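Local coordinates for CRISPR-associated protein, Cse1 family (Acidimicrobium ferrooxidans, PDB 4H3T), which probably serves as the large subunit of a type I-E CRISPR Cascade surveillance complex, helping it to recognise invading DNA, at residues N217-P220 with W221-N225; L384-P387 with L388-N392; S347-E350 with G351-S354; L61-A64 with Y65-R69. The protein carries 1 engineered substitution. All coordinates share one frame; numbering follows the deposited sequence.

Contact 1 of 4, residues N217-P220 with W221-N225; sequences NLVP and WQYRN
The ring of Tyr223 lies alongside Pro220 and takes the carbonyl oxygen of that residue at its edge, in plane, where Pro220 O is 3.4 Å from Tyr223 CD2. Both belong to a type I beta turn, Pro220 to Tyr223, in the loop that follows helix 210-217. The same CD2-CE2 side of the tyrosine borders the proline ring: Pro220 CD is 3.6 Å from Tyr223 CD2, and Pro220 CG meets Tyr223 CE2 at 3.9 Å. The two side chains point the same way; with the tyrosine CG anti to its carbonyl carbon (chi1 -70°), the ring runs alongside the proline. Val219 crosses the tyrosine side chain at about a right angle, its CG1 3.8 Å from Tyr223 CB. Phe348 meets the tyrosine ring edge to face and also packs on Val219 and Pro220, while Asp74 binds the phenol hydroxyl. Trp221 is turned the other way, and its indole meets the ring of Tyr65 with the planes about 25° apart. Tyr65 OH in turn is hydrogen-bonded to Val219 O, tying the residue just before the turn to helix 52-68. The turn is closed by Tyr223 N, which gives a fairly straight hydrogen bond (160° at the hydrogen) to Pro220 O, 3.0 Å away.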
loop_
_atom_site.group_PDB
_atom_site.type_symbol
_atom_site.label_atom_id
_atom_site.label_comp_id
_atom_site.label_asym_id
_atom_site.label_seq_id
_atom_site.Cartn_x
_atom_site.Cartn_y
_atom_site.Cartn_z
ATOM N N ASN A 217 -4.558 1.500 13.987
ATOM C CA ASN A 217 -3.579 2.408 13.391
ATOM C C ASN A 217 -3.202 3.590 14.289
ATOM O O ASN A 217 -2.232 4.312 13.958
ATOM C CB ASN A 217 -4.091 2.932 12.044
ATOM C CG ASN A 217 -3.959 1.934 10.962
ATOM O OD1 ASN A 217 -2.906 1.839 10.391
ATOM N ND2 ASN A 217 -4.972 1.112 10.722
ATOM N N LEU A 218 -3.955 3.810 15.369
ATOM C CA LEU A 218 -3.713 4.906 16.297
ATOM C C LEU A 218 -2.718 4.461 17.331
ATOM O O LEU A 218 -3.005 4.349 18.499
ATOM C CB LEU A 218 -4.992 5.433 16.916
ATOM C CG LEU A 218 -5.865 6.254 15.956
ATOM C CD1 LEU A 218 -7.282 6.327 16.531
ATOM C CD2 LEU A 218 -5.265 7.600 15.681
ATOM N N VAL A 219 -1.475 4.347 16.883
ATOM C CA VAL A 219 -0.396 3.972 17.755
ATOM C C VAL A 219 -0.257 5.072 18.868
ATOM O O VAL A 219 -0.099 6.282 18.534
ATOM C CB VAL A 219 0.941 3.808 16.978
ATOM C CG1 VAL A 219 2.050 3.347 17.921
ATOM C CG2 VAL A 219 0.804 2.868 15.769
ATOM N N PRO A 220 -0.234 4.690 20.149
ATOM C CA PRO A 220 -0.084 5.712 21.185
ATOM C C PRO A 220 1.269 6.435 21.096
ATOM O O PRO A 220 2.278 5.827 20.703
ATOM C CB PRO A 220 -0.248 4.916 22.478
ATOM C CG PRO A 220 -1.185 3.847 22.115
ATOM C CD PRO A 220 -0.610 3.411 20.760
ATOM N N TRP A 221 1.274 7.748 21.455
ATOM C CA TRP A 221 2.467 8.604 21.385
ATOM C C TRP A 221 3.630 8.056 22.244
ATOM O O TRP A 221 4.785 8.282 21.913
ATOM C CB TRP A 221 2.124 10.022 21.846
ATOM C CG TRP A 221 1.090 10.711 21.019
ATOM C CD1 TRP A 221 0.748 10.452 19.721
ATOM C CD2 TRP A 221 0.206 11.733 21.473
ATOM N NE1 TRP A 221 -0.279 11.273 19.333
ATOM C CE2 TRP A 221 -0.574 12.130 20.364
ATOM C CE3 TRP A 221 0.072 12.435 22.683
ATOM C CZ2 TRP A 221 -1.536 13.120 20.461
ATOM C CZ3 TRP A 221 -0.885 13.428 22.771
ATOM C CH2 TRP A 221 -1.711 13.720 21.683
ATOM N N GLN A 222 3.323 7.302 23.310
ATOM C CA GLN A 222 4.322 6.682 24.180
ATOM C C GLN A 222 5.228 5.695 23.421
ATOM O O GLN A 222 6.344 5.469 23.844
ATOM C CB GLN A 222 3.593 5.959 25.323
ATOM C CG GLN A 222 4.402 5.465 26.478
ATOM C CD GLN A 222 3.555 4.616 27.438
ATOM O OE1 GLN A 222 2.451 4.112 27.121
ATOM N NE2 GLN A 222 4.135 4.281 28.561
ATOM N N TYR A 223 4.790 5.143 22.276
ATOM C CA TYR A 223 5.648 4.274 21.466
ATOM C C TYR A 223 6.639 5.102 20.639
ATOM O O TYR A 223 6.523 5.173 19.412
ATOM C CB TYR A 223 4.805 3.398 20.527
ATOM C CG TYR A 223 4.015 2.327 21.243
ATOM C CD1 TYR A 223 4.534 1.048 21.412
ATOM C CD2 TYR A 223 2.758 2.592 21.762
ATOM C CE1 TYR A 223 3.840 0.075 22.132
ATOM C CE2 TYR A 223 2.053 1.628 22.485
ATOM C CZ TYR A 223 2.546 0.333 22.559
ATOM O OH TYR A 223 1.852 -0.652 23.215
ATOM N N ARG A 224 7.604 5.725 21.298
ATOM C CA ARG A 224 8.574 6.614 20.636
ATOM C C ARG A 224 9.468 5.857 19.644
ATOM O O ARG A 224 10.025 6.455 18.737
ATOM C CB ARG A 224 9.439 7.341 21.664
ATOM C CG ARG A 224 8.667 8.304 22.581
ATOM C CD ARG A 224 8.998 9.759 22.291
ATOM N NE ARG A 224 10.448 9.987 22.186
ATOM C CZ ARG A 224 11.038 10.935 21.454
ATOM N NH1 ARG A 224 10.308 11.806 20.753
ATOM N NH2 ARG A 224 12.365 11.024 21.421
ATOM N N ASN A 225 9.584 4.558 19.812
ATOM C CA ASN A 225 10.292 3.679 18.865
ATOM C C ASN A 225 9.531 3.406 17.598
ATOM O O ASN A 225 10.134 2.957 16.622
ATOM C CB ASN A 225 10.596 2.314 19.527
ATOM C CG ASN A 225 9.365 1.634 20.193
ATOM O OD1 ASN A 225 8.552 2.292 20.915
ATOM N ND2 ASN A 225 9.206 0.295 20.014
#

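Contact 2 of 4, residues L384-P387 with L388-N392; sequences LDTP and LAVLN
Pro387 meets Val390 where strand 375-387 runs straight into a short, weakly bonded helical turn, about 388-391. Its ring lies across the valine, with both Pro387 CG and Pro387 CD 4.0 Å from Val390 CG2. That methyl sits beside the valine's own backbone N (chi1 of CG1 166°), which brings it back over the proline. Farther round the ring, Pro387 CB comes 4.2 Å from Ala389 CB. The proline carbonyl starts the turn: Val390 N is hydrogen-bonded to Pro387 O at 3.0 Å, bent to 143° at the hydrogen. The Thr386 methyl CG2 lies 4.3 Å from Val390 CG1, while the threonine hydroxyl donates to Leu384 O within the strand. Leu388 heads away from the strand segment and packs on Val360 of the neighbouring strand 359-370. Leu359 and Leu471 pack on Pro387, and Leu334 covers Val390 and Leu391. The hydroxyl of Thr386 is engaged by a strand carbonyl and the contacts between side chains are all carbon to carbon, which means that, across this junction of strand and helix, one bent backbone bond is joined by apolar packing.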
loop_
_atom_site.group_PDB
_atom_site.type_symbol
_atom_site.label_atom_id
_atom_site.label_comp_id
_atom_site.label_asym_id
_atom_site.label_seq_id
_atom_site.Cartn_x
_atom_site.Cartn_y
_atom_site.Cartn_z
ATOM N N LEU A 384 -4.004 -8.845 2.666
ATOM C CA LEU A 384 -3.630 -10.148 3.137
ATOM C C LEU A 384 -4.186 -10.363 4.539
ATOM O O LEU A 384 -3.779 -9.676 5.462
ATOM C CB LEU A 384 -2.103 -10.285 3.112
ATOM C CG LEU A 384 -1.563 -11.689 3.455
ATOM C CD1 LEU A 384 -2.033 -12.783 2.433
ATOM C CD2 LEU A 384 -0.067 -11.674 3.585
ATOM N N ASP A 385 -5.038 -11.366 4.712
ATOM C CA ASP A 385 -5.546 -11.765 6.040
ATOM C C ASP A 385 -4.431 -12.467 6.844
ATOM O O ASP A 385 -3.909 -13.532 6.448
ATOM C CB ASP A 385 -6.798 -12.651 5.905
ATOM C CG ASP A 385 -8.078 -11.901 5.475
ATOM O OD1 ASP A 385 -8.222 -10.705 5.827
ATOM O OD2 ASP A 385 -8.984 -12.546 4.878
ATOM N N THR A 386 -3.952 -11.775 7.876
ATOM C CA THR A 386 -2.783 -12.164 8.620
ATOM C C THR A 386 -3.052 -12.362 10.148
ATOM O O THR A 386 -3.408 -11.393 10.858
ATOM C CB THR A 386 -1.642 -11.111 8.406
ATOM O OG1 THR A 386 -1.435 -10.907 6.991
ATOM C CG2 THR A 386 -0.311 -11.593 8.996
ATOM N N PRO A 387 -2.725 -13.566 10.661
ATOM C CA PRO A 387 -2.840 -13.805 12.105
ATOM C C PRO A 387 -1.859 -12.993 12.895
ATOM O O PRO A 387 -0.681 -12.821 12.471
ATOM C CB PRO A 387 -2.461 -15.294 12.254
ATOM C CG PRO A 387 -2.608 -15.863 10.942
ATOM C CD PRO A 387 -2.322 -14.809 9.961
ATOM N N LEU A 388 -2.304 -12.503 14.054
ATOM C CA LEU A 388 -1.375 -11.817 14.937
ATOM C C LEU A 388 -0.280 -12.791 15.375
ATOM O O LEU A 388 0.851 -12.380 15.586
ATOM C CB LEU A 388 -2.083 -11.215 16.171
ATOM C CG LEU A 388 -2.478 -9.785 15.999
ATOM C CD1 LEU A 388 -3.420 -9.639 14.843
ATOM C CD2 LEU A 388 -3.055 -9.203 17.319
ATOM N N ALA A 389 -0.584 -14.073 15.396
ATOM C CA ALA A 389 0.440 -15.113 15.705
ATOM C C ALA A 389 1.651 -15.054 14.757
ATOM O O ALA A 389 2.760 -15.283 15.207
ATOM C CB ALA A 389 -0.189 -16.487 15.621
ATOM N N VAL A 390 1.460 -14.685 13.486
ATOM C CA VAL A 390 2.530 -14.617 12.485
ATOM C C VAL A 390 3.398 -13.358 12.700
ATOM O O VAL A 390 4.591 -13.343 12.358
ATOM C CB VAL A 390 1.915 -14.722 11.077
ATOM C CG1 VAL A 390 2.898 -14.333 9.971
ATOM C CG2 VAL A 390 1.359 -16.128 10.852
ATOM N N LEU A 391 2.815 -12.333 13.301
ATOM C CA LEU A 391 3.520 -11.086 13.669
ATOM C C LEU A 391 4.372 -11.275 14.909
ATOM O O LEU A 391 5.262 -10.457 15.166
ATOM C CB LEU A 391 2.562 -9.921 13.905
ATOM C CG LEU A 391 1.668 -9.576 12.795
ATOM C CD1 LEU A 391 0.797 -8.356 13.154
ATOM C CD2 LEU A 391 2.482 -9.292 11.511
ATOM N N ASN A 392 4.122 -12.355 15.679
ATOM C CA ASN A 392 4.856 -12.667 16.937
ATOM C C ASN A 392 6.334 -12.940 16.716
ATOM O O ASN A 392 6.730 -13.925 16.073
ATOM C CB ASN A 392 4.206 -13.868 17.612
ATOM C CG ASN A 392 4.611 -14.130 19.052
ATOM O OD1 ASN A 392 5.695 -13.748 19.521
ATOM N ND2 ASN A 392 3.820 -14.938 19.742
#

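Contact 3 of 4, residues S347-E350 with G351-S354; sequences SFVE and GLQS
The C-terminal end of helix 344-350 runs out here into the loop that leads to strand 359-370, and two backbone bonds that each span three residues run across the helix end. Gly351 N donates to Phe348 O at 3.2 Å, and Leu352 N to Val349 O at 3.0 Å, both bonds of 3-10 type. Leu352 then packs back against the helix end. Its CG lies beside its own backbone N (chi1 -56°), which places Leu352 CG 3.7 Å from Phe348 O and directs the two methyls to the phenyl group. Leu352 CD2 lies over one face of the Phe348 ring, 4.1 Å from Phe348 CZ, while Leu352 CD1 approaches Phe348 CE2 at 3.9 Å. Leu352 CD1 also reaches the helix backbone, 3.8 Å from Val349 CA. The phenylalanine extends to meet the leucine with CG anti to the backbone N (chi1 174°), and Trp77 packs edge to face with the same ring. The extended chain of Glu350 carries its carboxylate away to a salt bridge with Arg342 and a hydrogen bond from Gln393. The chemistry is therefore divided: the helix end is held by backbone amides and an apolar leucine-phenylalanine contact, whereas the acid is satisfied by partners beyond the turn, where the arginine would be expected to stabilise its negative charge.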
loop_
_atom_site.group_PDB
_atom_site.type_symbol
_atom_site.label_atom_id
_atom_site.label_comp_id
_atom_site.label_asym_id
_atom_site.label_seq_id
_atom_site.Cartn_x
_atom_site.Cartn_y
_atom_site.Cartn_z
ATOM N N SER A 347 4.460 -3.653 14.617
ATOM C CA SER A 347 5.038 -3.838 15.963
ATOM C C SER A 347 4.010 -3.440 16.995
ATOM O O SER A 347 3.878 -4.105 17.986
ATOM C CB SER A 347 6.270 -2.967 16.131
ATOM O OG SER A 347 7.296 -3.246 15.204
ATOM N N PHE A 348 3.194 -2.390 16.723
ATOM C CA PHE A 348 2.147 -2.065 17.674
ATOM C C PHE A 348 1.100 -3.205 17.754
ATOM O O PHE A 348 0.783 -3.688 18.837
ATOM C CB PHE A 348 1.456 -0.752 17.276
ATOM C CG PHE A 348 0.284 -0.448 18.146
ATOM C CD1 PHE A 348 0.439 -0.316 19.523
ATOM C CD2 PHE A 348 -0.986 -0.291 17.604
ATOM C CE1 PHE A 348 -0.641 0.001 20.336
ATOM C CE2 PHE A 348 -2.086 -0.042 18.428
ATOM C CZ PHE A 348 -1.902 0.117 19.792
ATOM N N VAL A 349 0.571 -3.629 16.584
ATOM C CA VAL A 349 -0.490 -4.656 16.503
ATOM C C VAL A 349 -0.002 -6.022 17.126
ATOM O O VAL A 349 -0.811 -6.793 17.647
ATOM C CB VAL A 349 -1.011 -4.849 15.035
ATOM C CG1 VAL A 349 -1.954 -6.060 14.916
ATOM C CG2 VAL A 349 -1.756 -3.613 14.591
ATOM N N GLU A 350 1.272 -6.333 16.955
ATOM C CA GLU A 350 1.915 -7.548 17.462
ATOM C C GLU A 350 1.631 -7.714 18.966
ATOM O O GLU A 350 1.444 -8.839 19.411
ATOM C CB GLU A 350 3.426 -7.454 17.141
ATOM C CG GLU A 350 4.376 -8.479 17.701
ATOM C CD GLU A 350 5.840 -8.199 17.386
ATOM O OE1 GLU A 350 6.151 -7.444 16.425
ATOM O OE2 GLU A 350 6.687 -8.770 18.112
ATOM N N GLY A 351 1.555 -6.610 19.728
ATOM C CA GLY A 351 1.259 -6.680 21.148
ATOM C C GLY A 351 -0.206 -6.670 21.554
ATOM O O GLY A 351 -0.467 -6.503 22.741
ATOM N N LEU A 352 -1.176 -6.858 20.629
ATOM C CA LEU A 352 -2.626 -6.764 20.944
ATOM C C LEU A 352 -3.438 -8.088 21.059
ATOM O O LEU A 352 -4.672 -8.043 21.145
ATOM C CB LEU A 352 -3.327 -5.882 19.862
ATOM C CG LEU A 352 -2.754 -4.491 19.670
ATOM C CD1 LEU A 352 -3.529 -3.709 18.625
ATOM C CD2 LEU A 352 -2.682 -3.737 20.983
ATOM N N GLN A 353 -2.810 -9.222 21.077
ATOM C CA GLN A 353 -3.548 -10.513 21.265
ATOM C C GLN A 353 -4.476 -10.573 22.540
ATOM O O GLN A 353 -5.625 -11.048 22.469
ATOM C CB GLN A 353 -2.526 -11.634 21.415
ATOM C CG GLN A 353 -1.696 -11.792 20.101
ATOM C CD GLN A 353 -1.455 -13.237 19.694
ATOM O OE1 GLN A 353 -2.397 -14.009 19.462
ATOM N NE2 GLN A 353 -0.201 -13.615 19.502
ATOM N N SER A 354 -4.005 -9.994 23.661
ATOM C CA SER A 354 -4.803 -10.040 24.894
ATOM C C SER A 354 -6.092 -9.177 24.757
ATOM O O SER A 354 -6.977 -9.336 25.577
ATOM C CB SER A 354 -3.966 -9.639 26.108
ATOM O OG SER A 354 -3.505 -8.299 26.017
#

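Contact 4 of 4, residues L61-A64 with Y65-R69; sequences LALA and YRILR
Leu61 to Ala64 pass their carbonyls to the next turn of helix 52-68 in a regular series of alpha-helical hydrogen bonds. Tyr65 N binds Leu61 O at 3.1 Å, Ile67 N binds Leu63 O at 2.8 Å, and Leu68 N binds Ala64 O, also at 2.8 Å. The bond from Arg66 N to Ala62 O, at 3.4 Å, is weak. The apolar contacts follow the same four-residue spacing: Leu63 CD1 meets Ile67 CD1 at 4.1 Å, the two chains crossing at a slant, and Ala64 CB faces Leu68 CD1 at 4.3 Å. Phe36 also packs on Ala64. Among contacts of side-chain carbon with backbone oxygen, Tyr65 CD2 lies 3.3 Å from Leu61 O, its ring set obliquely over the helix flank with CG beside its own N (chi1 -79°). Arg66 CG rests 3.4 Å from Ala62 O before the chain bends twice and carries the guanidinium to a salt bridge with Glu238. Arg69, with positive phi, takes the chain out of the helix. The carbonyls bond along the helix, while the Leu63 and Ile67 side chains pack on helices 32-37 and 88-98 and the Arg66 charge is probably balanced by Glu238.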
loop_
_atom_site.group_PDB
_atom_site.type_symbol
_atom_site.label_atom_id
_atom_site.label_comp_id
_atom_site.label_asym_id
_atom_site.label_seq_id
_atom_site.Cartn_x
_atom_site.Cartn_y
_atom_site.Cartn_z
ATOM N N LEU A 61 -6.901 9.500 10.160
ATOM C CA LEU A 61 -6.105 9.232 11.386
ATOM C C LEU A 61 -5.538 10.525 11.994
ATOM O O LEU A 61 -5.509 10.660 13.195
ATOM C CB LEU A 61 -4.959 8.303 11.055
ATOM C CG LEU A 61 -5.329 6.824 10.817
ATOM C CD1 LEU A 61 -4.144 6.071 10.156
ATOM C CD2 LEU A 61 -5.783 6.140 12.117
ATOM N N ALA A 62 -5.041 11.469 11.153
ATOM C CA ALA A 62 -4.575 12.746 11.670
ATOM C C ALA A 62 -5.710 13.439 12.405
ATOM O O ALA A 62 -5.502 14.050 13.457
ATOM C CB ALA A 62 -4.068 13.619 10.537
ATOM N N LEU A 63 -6.909 13.386 11.827
ATOM C CA LEU A 63 -8.106 14.004 12.459
ATOM C C LEU A 63 -8.453 13.290 13.799
ATOM O O LEU A 63 -8.742 13.959 14.795
ATOM C CB LEU A 63 -9.185 13.795 11.429
ATOM C CG LEU A 63 -10.409 14.647 11.260
ATOM C CD1 LEU A 63 -10.296 16.082 11.903
ATOM C CD2 LEU A 63 -10.693 14.707 9.770
ATOM N N ALA A 64 -8.334 11.934 13.845
ATOM C CA ALA A 64 -8.591 11.169 15.077
ATOM C C ALA A 64 -7.669 11.587 16.217
ATOM O O ALA A 64 -8.176 11.843 17.309
ATOM C CB ALA A 64 -8.463 9.686 14.827
ATOM N N TYR A 65 -6.335 11.713 15.968
ATOM C CA TYR A 65 -5.409 12.145 17.030
ATOM C C TYR A 65 -5.784 13.516 17.604
ATOM O O TYR A 65 -5.632 13.771 18.823
ATOM C CB TYR A 65 -3.969 12.197 16.500
ATOM C CG TYR A 65 -3.290 10.865 16.422
ATOM C CD1 TYR A 65 -2.901 10.189 17.582
ATOM C CD2 TYR A 65 -2.859 10.360 15.197
ATOM C CE1 TYR A 65 -2.140 9.020 17.519
ATOM C CE2 TYR A 65 -2.098 9.212 15.119
ATOM C CZ TYR A 65 -1.740 8.531 16.281
ATOM O OH TYR A 65 -1.027 7.347 16.154
ATOM N N ARG A 66 -6.293 14.411 16.735
ATOM C CA ARG A 66 -6.675 15.768 17.162
ATOM C C ARG A 66 -8.010 15.759 17.867
ATOM O O ARG A 66 -8.162 16.494 18.865
ATOM C CB ARG A 66 -6.697 16.762 15.981
ATOM C CG ARG A 66 -5.356 16.975 15.253
ATOM C CD ARG A 66 -4.274 17.449 16.228
ATOM N NE ARG A 66 -4.582 18.795 16.710
ATOM C CZ ARG A 66 -4.048 19.383 17.778
ATOM N NH1 ARG A 66 -3.198 18.720 18.563
ATOM N NH2 ARG A 66 -4.351 20.637 18.066
ATOM N N ILE A 67 -8.996 14.982 17.364
ATOM C CA ILE A 67 -10.307 14.932 18.042
ATOM C C ILE A 67 -10.140 14.257 19.410
ATOM O O ILE A 67 -10.705 14.703 20.389
ATOM C CB ILE A 67 -11.360 14.179 17.181
ATOM C CG1 ILE A 67 -11.805 14.998 15.955
ATOM C CG2 ILE A 67 -12.567 13.791 18.030
ATOM C CD1 ILE A 67 -12.447 14.161 14.838
ATOM N N LEU A 68 -9.439 13.123 19.460
ATOM C CA LEU A 68 -9.317 12.382 20.712
ATOM C C LEU A 68 -8.248 12.973 21.660
ATOM O O LEU A 68 -8.166 12.556 22.831
ATOM C CB LEU A 68 -8.967 10.917 20.335
ATOM C CG LEU A 68 -10.043 10.211 19.453
ATOM C CD1 LEU A 68 -9.527 8.869 18.953
ATOM C CD2 LEU A 68 -11.340 9.984 20.195
ATOM N N ARG A 69 -7.379 13.892 21.161
ATOM C CA ARG A 69 -6.283 14.474 21.940
ATOM C C ARG A 69 -5.476 13.314 22.490
ATOM O O ARG A 69 -5.046 13.297 23.611
ATOM C CB ARG A 69 -6.817 15.419 23.032
ATOM C CG ARG A 69 -7.618 16.537 22.361
ATOM C CD ARG A 69 -8.050 17.675 23.263
ATOM N NE ARG A 69 -6.917 18.310 23.946
ATOM C CZ ARG A 69 -6.040 19.161 23.401
ATOM N NH1 ARG A 69 -5.058 19.672 24.139
ATOM N NH2 ARG A 69 -6.127 19.492 22.110
#

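In the fold
Along the chain the order is contact 4, contact 1, contact 3, contact 2, and in space they form a row in that same order. Contacts 1 and 3 form the middle of the row: the centre of contact 1 is about 13 Å from that of contact 4, on helix 52-68, and about 12 Å from that of contact 3, at the end of helix 344-350, and it touches both. Contact 3 continues the row to contact 2, about 10 Å away between centres, where Leu388 CD2 packs 3.3 Å from Val349 O. Contacts 2 and 4, at the ends, have centres about 27 Å apart and do not touch. The row thus joins helix 52-68 to strand 375-387, an outermost strand, within this chain, of the three-stranded antiparallel sheet.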